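Local coordinates for myosin-4 (Saccharomyces cerevisiae, PDB 3MMI), which carries ASH1 and other mRNAs to the yeast bud as a type V myosin motor, recruited to them through She3; this chain is its globular tail, at residues A[57-65]-A[74-82]; A[188-199]-A[249-260]. All coordinates share one frame; numbering follows the deposited sequence.

Interaction 1 (A[57-65]-A[74-82])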
loop_
_atom_site.group_PDB
_atom_site.type_symbol
_atom_site.label_atom_id
_atom_site.label_comp_id
_atom_site.label_asym_id
_atom_site.label_seq_id
_atom_site.Cartn_x
_atom_site.Cartn_y
_atom_site.Cartn_z
ATOM N N VAL A 57 -12.224 23.882 -1.618
ATOM C CA VAL A 57 -13.271 24.168 -2.561
ATOM C C VAL A 57 -14.392 23.126 -2.422
ATOM O O VAL A 57 -15.574 23.494 -2.277
ATOM C CB VAL A 57 -12.709 24.131 -3.996
ATOM C CG1 VAL A 57 -13.818 24.346 -5.046
ATOM C CG2 VAL A 57 -11.679 25.145 -4.153
ATOM N N ILE A 58 -14.021 21.826 -2.466
ATOM C CA ILE A 58 -14.978 20.722 -2.295
ATOM C C ILE A 58 -15.810 20.899 -1.040
ATOM O O ILE A 58 -17.029 20.785 -1.042
ATOM C CB ILE A 58 -14.279 19.374 -2.233
ATOM C CG1 ILE A 58 -13.839 18.953 -3.631
ATOM C CG2 ILE A 58 -15.255 18.279 -1.723
ATOM C CD1 ILE A 58 -12.521 18.115 -3.672
ATOM N N THR A 59 -15.146 21.244 0.017
ATOM C CA THR A 59 -15.738 21.192 1.295
ATOM C C THR A 59 -16.645 22.399 1.534
ATOM O O THR A 59 -17.682 22.286 2.201
ATOM C CB THR A 59 -14.618 21.027 2.338
ATOM O OG1 THR A 59 -15.077 20.124 3.343
ATOM C CG2 THR A 59 -14.178 22.345 3.004
ATOM N N THR A 60 -16.267 23.551 0.951
ATOM C CA THR A 60 -17.139 24.730 0.952
ATOM C C THR A 60 -18.436 24.449 0.232
ATOM O O THR A 60 -19.451 24.780 0.741
ATOM C CB THR A 60 -16.466 25.987 0.332
ATOM O OG1 THR A 60 -15.388 26.431 1.170
ATOM C CG2 THR A 60 -17.469 27.104 0.194
ATOM N N VAL A 61 -18.394 23.816 -0.932
ATOM C CA VAL A 61 -19.618 23.603 -1.691
ATOM C C VAL A 61 -20.473 22.593 -0.916
ATOM O O VAL A 61 -21.665 22.841 -0.657
ATOM C CB VAL A 61 -19.356 23.083 -3.106
ATOM C CG1 VAL A 61 -20.631 22.726 -3.782
ATOM C CG2 VAL A 61 -18.605 24.089 -3.927
ATOM N N VAL A 62 -19.869 21.448 -0.552
ATOM C CA VAL A 62 -20.628 20.430 0.213
ATOM C C VAL A 62 -21.253 20.972 1.469
ATOM O O VAL A 62 -22.453 20.724 1.715
ATOM C CB VAL A 62 -19.768 19.210 0.659
ATOM C CG1 VAL A 62 -20.547 18.315 1.551
ATOM C CG2 VAL A 62 -19.212 18.471 -0.547
ATOM N N SER A 63 -20.462 21.653 2.300
ATOM C CA SER A 63 -21.141 22.252 3.458
ATOM C C SER A 63 -22.222 23.315 3.205
ATOM O O SER A 63 -23.180 23.335 3.962
ATOM C CB SER A 63 -20.235 22.648 4.605
ATOM O OG SER A 63 -19.831 23.945 4.465
ATOM N N SER A 64 -22.124 24.121 2.142
ATOM C CA SER A 64 -23.250 25.046 1.811
ATOM C C SER A 64 -24.478 24.207 1.511
ATOM O O SER A 64 -25.495 24.332 2.164
ATOM C CB SER A 64 -22.914 25.983 0.624
ATOM O OG SER A 64 -24.014 26.834 0.324
ATOM N N LEU A 65 -24.344 23.302 0.560
ATOM C CA LEU A 65 -25.427 22.420 0.157
ATOM C C LEU A 65 -26.079 21.687 1.320
ATOM O O LEU A 65 -27.282 21.547 1.352
ATOM C CB LEU A 65 -24.942 21.422 -0.872
ATOM C CG LEU A 65 -24.632 21.940 -2.265
ATOM C CD1 LEU A 65 -23.822 20.894 -3.022
ATOM C CD2 LEU A 65 -25.933 22.215 -3.064
ATOM N N SER A 74 -25.712 17.433 -2.993
ATOM C CA SER A 74 -24.424 17.138 -2.410
ATOM C C SER A 74 -23.909 15.773 -2.856
ATOM O O SER A 74 -22.812 15.659 -3.333
ATOM C CB SER A 74 -24.521 17.219 -0.903
ATOM O OG SER A 74 -23.278 17.160 -0.298
ATOM N N SER A 75 -24.716 14.745 -2.699
ATOM C CA SER A 75 -24.333 13.462 -3.154
ATOM C C SER A 75 -23.869 13.470 -4.622
ATOM O O SER A 75 -22.799 12.894 -4.943
ATOM C CB SER A 75 -25.483 12.499 -2.890
ATOM O OG SER A 75 -25.655 11.522 -3.934
ATOM N N LYS A 76 -24.619 14.153 -5.514
ATOM C CA LYS A 76 -24.265 14.119 -6.950
ATOM C C LYS A 76 -22.970 14.892 -7.176
ATOM O O LYS A 76 -22.125 14.540 -8.004
ATOM C CB LYS A 76 -25.429 14.641 -7.855
ATOM N N PHE A 77 -22.856 16.002 -6.492
ATOM C CA PHE A 77 -21.718 16.891 -6.678
ATOM C C PHE A 77 -20.456 16.116 -6.196
ATOM O O PHE A 77 -19.421 16.061 -6.876
ATOM C CB PHE A 77 -21.929 18.161 -5.830
ATOM C CG PHE A 77 -20.673 18.952 -5.599
ATOM C CD1 PHE A 77 -20.088 19.709 -6.635
ATOM C CD2 PHE A 77 -20.037 18.923 -4.352
ATOM C CE1 PHE A 77 -18.895 20.433 -6.443
ATOM C CE2 PHE A 77 -18.827 19.631 -4.132
ATOM C CZ PHE A 77 -18.252 20.379 -5.179
ATOM N N ILE A 78 -20.568 15.522 -5.010
ATOM C CA ILE A 78 -19.471 14.755 -4.429
ATOM C C ILE A 78 -19.113 13.576 -5.329
ATOM O O ILE A 78 -17.936 13.302 -5.554
ATOM C CB ILE A 78 -19.804 14.243 -2.980
ATOM C CG1 ILE A 78 -19.359 15.246 -1.905
ATOM C CG2 ILE A 78 -19.023 13.031 -2.698
ATOM C CD1 ILE A 78 -17.814 15.476 -1.941
ATOM N N SER A 79 -20.129 12.895 -5.887
ATOM C CA SER A 79 -19.837 11.802 -6.867
ATOM C C SER A 79 -19.003 12.248 -8.028
ATOM O O SER A 79 -17.951 11.625 -8.272
ATOM C CB SER A 79 -21.094 11.076 -7.358
ATOM O OG SER A 79 -21.764 10.528 -6.220
ATOM N N LYS A 80 -19.421 13.326 -8.717
ATOM C CA LYS A 80 -18.668 13.792 -9.874
ATOM C C LYS A 80 -17.237 14.163 -9.445
ATOM O O LYS A 80 -16.272 13.784 -10.113
ATOM C CB LYS A 80 -19.366 14.985 -10.625
ATOM N N VAL A 81 -17.106 14.926 -8.366
ATOM C CA VAL A 81 -15.791 15.327 -7.871
ATOM C C VAL A 81 -14.835 14.117 -7.560
ATOM O O VAL A 81 -13.682 14.077 -7.967
ATOM C CB VAL A 81 -15.928 16.179 -6.597
ATOM C CG1 VAL A 81 -14.657 16.102 -5.788
ATOM C CG2 VAL A 81 -16.239 17.627 -6.962
ATOM N N LEU A 82 -15.355 13.100 -6.894
ATOM C CA LEU A 82 -14.566 11.880 -6.652
ATOM C C LEU A 82 -14.144 11.161 -7.947
ATOM O O LEU A 82 -12.947 10.807 -8.121
ATOM C CB LEU A 82 -15.296 10.949 -5.684
ATOM C CG LEU A 82 -15.419 11.458 -4.248
ATOM C CD1 LEU A 82 -16.118 10.508 -3.392
ATOM C CD2 LEU A 82 -14.056 11.705 -3.653
#
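S74 meets V62 where two consecutive helices of the globular tail pack as an antiparallel helical hairpin: helix 53-67 turns round after a short connection into helix 71-91, and the segment axes run 9.9 Å apart at 164°. The two residues have the nearest CA atoms of the pair. S74, whose CA–CB bond points at helix 53-67, sets OG against methyl CG1 of V62 at 3.5 Å; that hydroxyl is also hydrogen-bonded to Y137 of helix 132-168, so a polar atom in a buried place has its partner on a third helix. L65 lays CD1 alongside the S74 backbone, 3.9 Å from its CA.

One turn on, F77 is the knob of the contact, set in a hole made by I58, V61, V62 and L65. With CG anti to the backbone N (chi1 162°), its ring is carried across to helix 53-67. V61 CG1 lies over one face, 3.6 Å from the ring centroid and 15° off the normal, a CH-pi contact, while V81 CG2, from the ring's own helix, lies over the opposite face, off toward the rim. V62 CG2 comes in at the edge, in the ring plane. Replacing F77 with an alanine would probably open a gap between the helices and strip V61 CG1 of the aromatic face it rests on.

I78 follows, its outer end bending back to the partner helix: CG1 packs 3.5 Å from V62 CG2, and the two side chains meet nearly at right angles. I78 also touches L141 of helix 132-168, which joins the hairpin to that long helix. V81 completes the row, its CG1 methyl, anti to the backbone N, lying 3.6 Å from I58 CD1.

Interaction 2 (A[188-199]-A[249-260])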
loop_
_atom_site.group_PDB
_atom_site.type_symbol
_atom_site.label_atom_id
_atom_site.label_comp_id
_atom_site.label_asym_id
_atom_site.label_seq_id
_atom_site.Cartn_x
_atom_site.Cartn_y
_atom_site.Cartn_z
ATOM N N PHE A 188 22.060 1.398 -1.673
ATOM C CA PHE A 188 21.460 1.723 -0.403
ATOM C C PHE A 188 21.369 3.228 -0.153
ATOM O O PHE A 188 20.407 3.771 0.393
ATOM C CB PHE A 188 22.098 0.979 0.793
ATOM C CG PHE A 188 21.521 -0.405 1.018
ATOM C CD1 PHE A 188 22.190 -1.537 0.564
ATOM C CD2 PHE A 188 20.258 -0.576 1.610
ATOM C CE1 PHE A 188 21.635 -2.795 0.710
ATOM C CE2 PHE A 188 19.679 -1.847 1.785
ATOM C CZ PHE A 188 20.322 -2.964 1.321
ATOM N N ALA A 189 22.362 3.923 -0.658
ATOM C CA ALA A 189 22.374 5.366 -0.463
ATOM C C ALA A 189 21.275 5.908 -1.292
ATOM O O ALA A 189 20.655 6.857 -0.906
ATOM C CB ALA A 189 23.754 6.028 -0.857
ATOM N N LYS A 190 21.029 5.332 -2.461
ATOM C CA LYS A 190 19.978 5.838 -3.299
ATOM C C LYS A 190 18.577 5.504 -2.691
ATOM O O LYS A 190 17.619 6.330 -2.825
ATOM C CB LYS A 190 20.091 5.208 -4.705
ATOM N N LEU A 191 18.407 4.295 -2.104
ATOM C CA LEU A 191 17.190 4.013 -1.381
ATOM C C LEU A 191 16.919 5.002 -0.215
ATOM O O LEU A 191 15.791 5.459 -0.015
ATOM C CB LEU A 191 17.228 2.574 -0.799
ATOM C CG LEU A 191 15.997 2.221 0.025
ATOM C CD1 LEU A 191 14.709 2.099 -0.849
ATOM C CD2 LEU A 191 16.346 0.923 0.645
ATOM N N PHE A 192 17.955 5.306 0.563
ATOM C CA PHE A 192 17.778 6.227 1.705
ATOM C C PHE A 192 17.431 7.668 1.334
ATOM O O PHE A 192 16.557 8.301 1.965
ATOM C CB PHE A 192 18.980 6.205 2.608
ATOM C CG PHE A 192 19.208 4.870 3.263
ATOM C CD1 PHE A 192 18.145 3.993 3.506
ATOM C CD2 PHE A 192 20.500 4.455 3.594
ATOM C CE1 PHE A 192 18.347 2.737 4.141
ATOM C CE2 PHE A 192 20.691 3.172 4.222
ATOM C CZ PHE A 192 19.545 2.322 4.475
ATOM N N THR A 193 17.988 8.110 0.211
ATOM C CA THR A 193 17.648 9.392 -0.332
ATOM C C THR A 193 16.231 9.423 -0.862
ATOM O O THR A 193 15.487 10.428 -0.643
ATOM C CB THR A 193 18.690 9.822 -1.414
ATOM O OG1 THR A 193 19.929 10.015 -0.724
ATOM C CG2 THR A 193 18.288 11.103 -2.054
ATOM N N PHE A 194 15.845 8.337 -1.521
ATOM C CA PHE A 194 14.488 8.238 -2.041
ATOM C C PHE A 194 13.422 8.298 -0.925
ATOM O O PHE A 194 12.400 8.958 -1.064
ATOM C CB PHE A 194 14.288 6.987 -2.890
ATOM C CG PHE A 194 12.813 6.699 -3.165
ATOM C CD1 PHE A 194 12.214 7.218 -4.243
ATOM C CD2 PHE A 194 12.044 5.913 -2.285
ATOM C CE1 PHE A 194 10.896 6.968 -4.534
ATOM C CE2 PHE A 194 10.679 5.649 -2.542
ATOM C CZ PHE A 194 10.101 6.206 -3.672
ATOM N N LEU A 195 13.662 7.593 0.162
ATOM C CA LEU A 195 12.754 7.549 1.281
ATOM C C LEU A 195 12.755 8.859 2.052
ATOM O O LEU A 195 11.690 9.257 2.547
ATOM C CB LEU A 195 13.140 6.443 2.292
ATOM C CG LEU A 195 12.920 5.019 1.712
ATOM C CD1 LEU A 195 13.416 3.933 2.635
ATOM C CD2 LEU A 195 11.410 4.809 1.294
ATOM N N ASN A 196 13.947 9.509 2.151
ATOM C CA ASN A 196 13.966 10.903 2.733
ATOM C C ASN A 196 13.167 11.883 1.860
ATOM O O ASN A 196 12.508 12.726 2.344
ATOM C CB ASN A 196 15.414 11.477 2.919
ATOM C CG ASN A 196 16.236 10.720 3.961
ATOM O OD1 ASN A 196 17.444 10.479 3.770
ATOM N ND2 ASN A 196 15.596 10.286 5.005
ATOM N N GLU A 197 13.211 11.669 0.556
ATOM C CA GLU A 197 12.506 12.532 -0.353
ATOM C C GLU A 197 11.020 12.204 -0.399
ATOM O O GLU A 197 10.191 13.090 -0.547
ATOM C CB GLU A 197 13.165 12.506 -1.749
ATOM C CG GLU A 197 14.533 13.252 -1.727
ATOM C CD GLU A 197 15.329 13.182 -3.037
ATOM O OE1 GLU A 197 14.798 12.685 -4.065
ATOM O OE2 GLU A 197 16.480 13.591 -3.028
ATOM N N PHE A 198 10.664 10.919 -0.233
ATOM C CA PHE A 198 9.270 10.512 -0.103
ATOM C C PHE A 198 8.729 11.126 1.145
ATOM O O PHE A 198 7.619 11.695 1.196
ATOM C CB PHE A 198 9.198 8.973 0.008
ATOM C CG PHE A 198 7.831 8.410 -0.031
ATOM C CD1 PHE A 198 6.754 9.152 -0.524
ATOM C CD2 PHE A 198 7.620 7.076 0.310
ATOM C CE1 PHE A 198 5.477 8.610 -0.635
ATOM C CE2 PHE A 198 6.343 6.573 0.289
ATOM C CZ PHE A 198 5.278 7.316 -0.226
ATOM N N ASP A 199 9.504 11.022 2.202
ATOM C CA ASP A 199 9.108 11.595 3.462
ATOM C C ASP A 199 8.913 13.142 3.463
ATOM O O ASP A 199 8.007 13.671 4.117
ATOM C CB ASP A 199 10.157 11.237 4.507
ATOM C CG ASP A 199 9.779 11.735 5.922
ATOM O OD1 ASP A 199 9.107 11.010 6.689
ATOM O OD2 ASP A 199 10.107 12.899 6.269
ATOM N N ASN A 249 20.550 -7.672 4.266
ATOM C CA ASN A 249 20.183 -6.574 3.367
ATOM C C ASN A 249 18.883 -6.053 3.852
ATOM O O ASN A 249 18.624 -4.801 3.785
ATOM C CB ASN A 249 20.105 -6.996 1.889
ATOM C CG ASN A 249 21.462 -7.338 1.323
ATOM O OD1 ASN A 249 21.602 -8.066 0.304
ATOM N ND2 ASN A 249 22.464 -6.745 1.866
ATOM N N ILE A 250 18.037 -6.962 4.336
ATOM C CA ILE A 250 16.711 -6.553 4.771
ATOM C C ILE A 250 16.843 -5.618 5.991
ATOM O O ILE A 250 16.244 -4.554 6.119
ATOM C CB ILE A 250 15.784 -7.798 5.083
ATOM C CG1 ILE A 250 15.293 -8.455 3.753
ATOM C CG2 ILE A 250 14.603 -7.379 5.902
ATOM C CD1 ILE A 250 14.531 -9.682 3.998
ATOM N N GLU A 251 17.650 -6.078 6.906
ATOM C CA GLU A 251 17.930 -5.272 8.146
ATOM C C GLU A 251 18.544 -3.915 7.813
ATOM O O GLU A 251 18.150 -2.941 8.363
ATOM C CB GLU A 251 18.804 -5.983 9.194
ATOM C CG GLU A 251 18.378 -7.395 9.727
ATOM C CD GLU A 251 16.848 -7.805 9.610
ATOM O OE1 GLU A 251 16.538 -8.825 8.874
ATOM O OE2 GLU A 251 15.962 -7.137 10.245
ATOM N N ARG A 252 19.373 -3.827 6.798
ATOM C CA ARG A 252 19.789 -2.582 6.272
ATOM C C ARG A 252 18.642 -1.746 5.745
ATOM O O ARG A 252 18.552 -0.582 6.092
ATOM C CB ARG A 252 20.790 -2.825 5.128
ATOM C CG ARG A 252 21.941 -1.955 5.244
ATOM C CD ARG A 252 22.899 -2.128 4.066
ATOM N NE ARG A 252 23.611 -0.884 3.824
ATOM C CZ ARG A 252 24.649 -0.765 2.979
ATOM N NH1 ARG A 252 25.159 -1.818 2.318
ATOM N NH2 ARG A 252 25.224 0.394 2.862
ATOM N N LEU A 253 17.813 -2.306 4.853
ATOM C CA LEU A 253 16.584 -1.624 4.358
ATOM C C LEU A 253 15.701 -1.146 5.507
ATOM O O LEU A 253 15.161 -0.016 5.479
ATOM C CB LEU A 253 15.808 -2.589 3.472
ATOM C CG LEU A 253 14.568 -2.007 2.821
ATOM C CD1 LEU A 253 14.420 -2.633 1.395
ATOM C CD2 LEU A 253 13.398 -2.211 3.734
ATOM N N VAL A 254 15.527 -1.996 6.512
ATOM C CA VAL A 254 14.584 -1.713 7.595
ATOM C C VAL A 254 15.102 -0.618 8.640
ATOM O O VAL A 254 14.322 0.031 9.279
ATOM C CB VAL A 254 14.247 -3.022 8.332
ATOM C CG1 VAL A 254 14.154 -2.863 9.785
ATOM C CG2 VAL A 254 12.995 -3.577 7.771
ATOM N N SER A 255 16.434 -0.540 8.765
ATOM C CA SER A 255 17.116 0.460 9.571
ATOM C C SER A 255 16.624 1.918 9.302
ATOM O O SER A 255 16.418 2.627 10.249
ATOM C CB SER A 255 18.642 0.349 9.444
ATOM O OG SER A 255 19.072 0.820 8.183
ATOM N N TRP A 256 16.318 2.297 8.045
ATOM C CA TRP A 256 15.739 3.603 7.748
ATOM C C TRP A 256 14.370 3.817 8.458
ATOM O O TRP A 256 14.052 4.908 8.952
ATOM C CB TRP A 256 15.571 3.805 6.234
ATOM C CG TRP A 256 15.207 5.210 5.922
ATOM C CD1 TRP A 256 16.102 6.259 5.566
ATOM C CD2 TRP A 256 13.897 5.792 5.883
ATOM N NE1 TRP A 256 15.377 7.433 5.355
ATOM C CE2 TRP A 256 14.048 7.186 5.552
ATOM C CE3 TRP A 256 12.616 5.297 6.110
ATOM C CZ2 TRP A 256 12.970 8.046 5.428
ATOM C CZ3 TRP A 256 11.524 6.183 6.013
ATOM C CH2 TRP A 256 11.717 7.531 5.642
ATOM N N PHE A 257 13.523 2.787 8.437
ATOM C CA PHE A 257 12.138 2.935 8.922
ATOM C C PHE A 257 12.131 2.948 10.420
ATOM O O PHE A 257 11.117 3.241 11.067
ATOM C CB PHE A 257 11.238 1.795 8.438
ATOM C CG PHE A 257 10.962 1.851 7.013
ATOM C CD1 PHE A 257 11.839 1.320 6.133
ATOM C CD2 PHE A 257 9.868 2.524 6.544
ATOM C CE1 PHE A 257 11.645 1.424 4.795
ATOM C CE2 PHE A 257 9.626 2.617 5.210
ATOM C CZ PHE A 257 10.525 2.082 4.315
ATOM N N GLU A 258 13.250 2.588 11.009
ATOM C CA GLU A 258 13.086 2.215 12.405
ATOM C C GLU A 258 12.844 3.340 13.414
ATOM O O GLU A 258 11.977 3.195 14.259
ATOM C CB GLU A 258 14.143 1.223 12.865
ATOM C CG GLU A 258 13.517 -0.093 13.196
ATOM C CD GLU A 258 14.514 -1.250 13.354
ATOM O OE1 GLU A 258 15.779 -1.103 13.247
ATOM O OE2 GLU A 258 13.996 -2.368 13.570
ATOM N N PRO A 259 13.586 4.465 13.309
ATOM C CA PRO A 259 13.207 5.611 14.147
ATOM C C PRO A 259 11.863 6.293 13.736
ATOM O O PRO A 259 11.665 7.469 14.083
ATOM C CB PRO A 259 14.379 6.586 13.917
ATOM C CG PRO A 259 14.886 6.239 12.541
ATOM C CD PRO A 259 14.783 4.727 12.494
ATOM N N ARG A 260 10.953 5.599 13.019
ATOM C CA ARG A 260 9.825 6.306 12.340
ATOM C C ARG A 260 8.458 5.701 12.567
ATOM O O ARG A 260 7.422 6.388 12.569
ATOM C CB ARG A 260 10.065 6.379 10.845
ATOM C CG ARG A 260 11.395 6.911 10.562
ATOM C CD ARG A 260 11.464 7.242 9.149
ATOM N NE ARG A 260 11.615 8.681 8.927
ATOM C CZ ARG A 260 12.810 9.275 8.894
ATOM N NH1 ARG A 260 13.920 8.515 9.052
ATOM N NH2 ARG A 260 12.880 10.604 8.670
#
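Two near-parallel helices of the dilute region of the globular tail, 185-204 and 240-257, pack face to face here, with segment axes 10.4 Å apart and crossing at -26°; F188, F192 and L195 meet R252, L253, W256 and F257. Helix 209-234 lies between them in the chain.

At one end R252 stretches across the F188 ring. Its CD sits over the centre of the ring, 3.5 Å from the centroid, and the guanidinium follows over the rim near CD1, its plane only 14° from that of the ring. A salt bridge to D185 and a hydrogen bond to the carbonyl of S183 hold the charged end, so the arginine is held there as well as along the ring. L253 packs against the next turn of helix 185-204, its CG 4.1 Å from L191 CD2.

W256 is the knob at the other end, in a hole formed by F192, L195, N196 and D199. Its CG is anti to the backbone N (chi1 -170°), which swings the indole to the partner helix. L195 CB is centred over one face, 3.5 Å from the centroid of the six-membered ring; R260 NH1 lies over the opposite face, off toward the rim. F192 and the indole's five-membered ring are nearly parallel but slid so far that they barely overlap, with F192 CE1 touching W256 CB at 3.6 Å. F216 of helix 209-234 meets the indole edge-to-face. D199, whose OD1 is hydrogen-bonded to H212, also brings that oxygen to 4.1 Å from R260 NE, longer than a salt bridge. L195 also reaches F257, with L195 CD1 3.8 Å from F257 CE1.

Overall arrangement
Interactions 1 and 2 share no helix and stand apart, their centres about 39 Å from each other and nearest atoms about 20 Å. Interaction 1 joins sequence neighbours antiparallel and is almost wholly buried, though far from the chain's centre; interaction 2 brings together distant helices nearly parallel, closer to the centre but only partly buried. Chemistry follows place: the hairpin is mostly aliphatic packing round one phenylalanine, whereas 188-199 with 249-260 buries more surface and uses several aromatic rings, with arginines over ring faces at its margin. Helix 132-168 is a common neighbour, touching I78 of the first contact and L191 of the second.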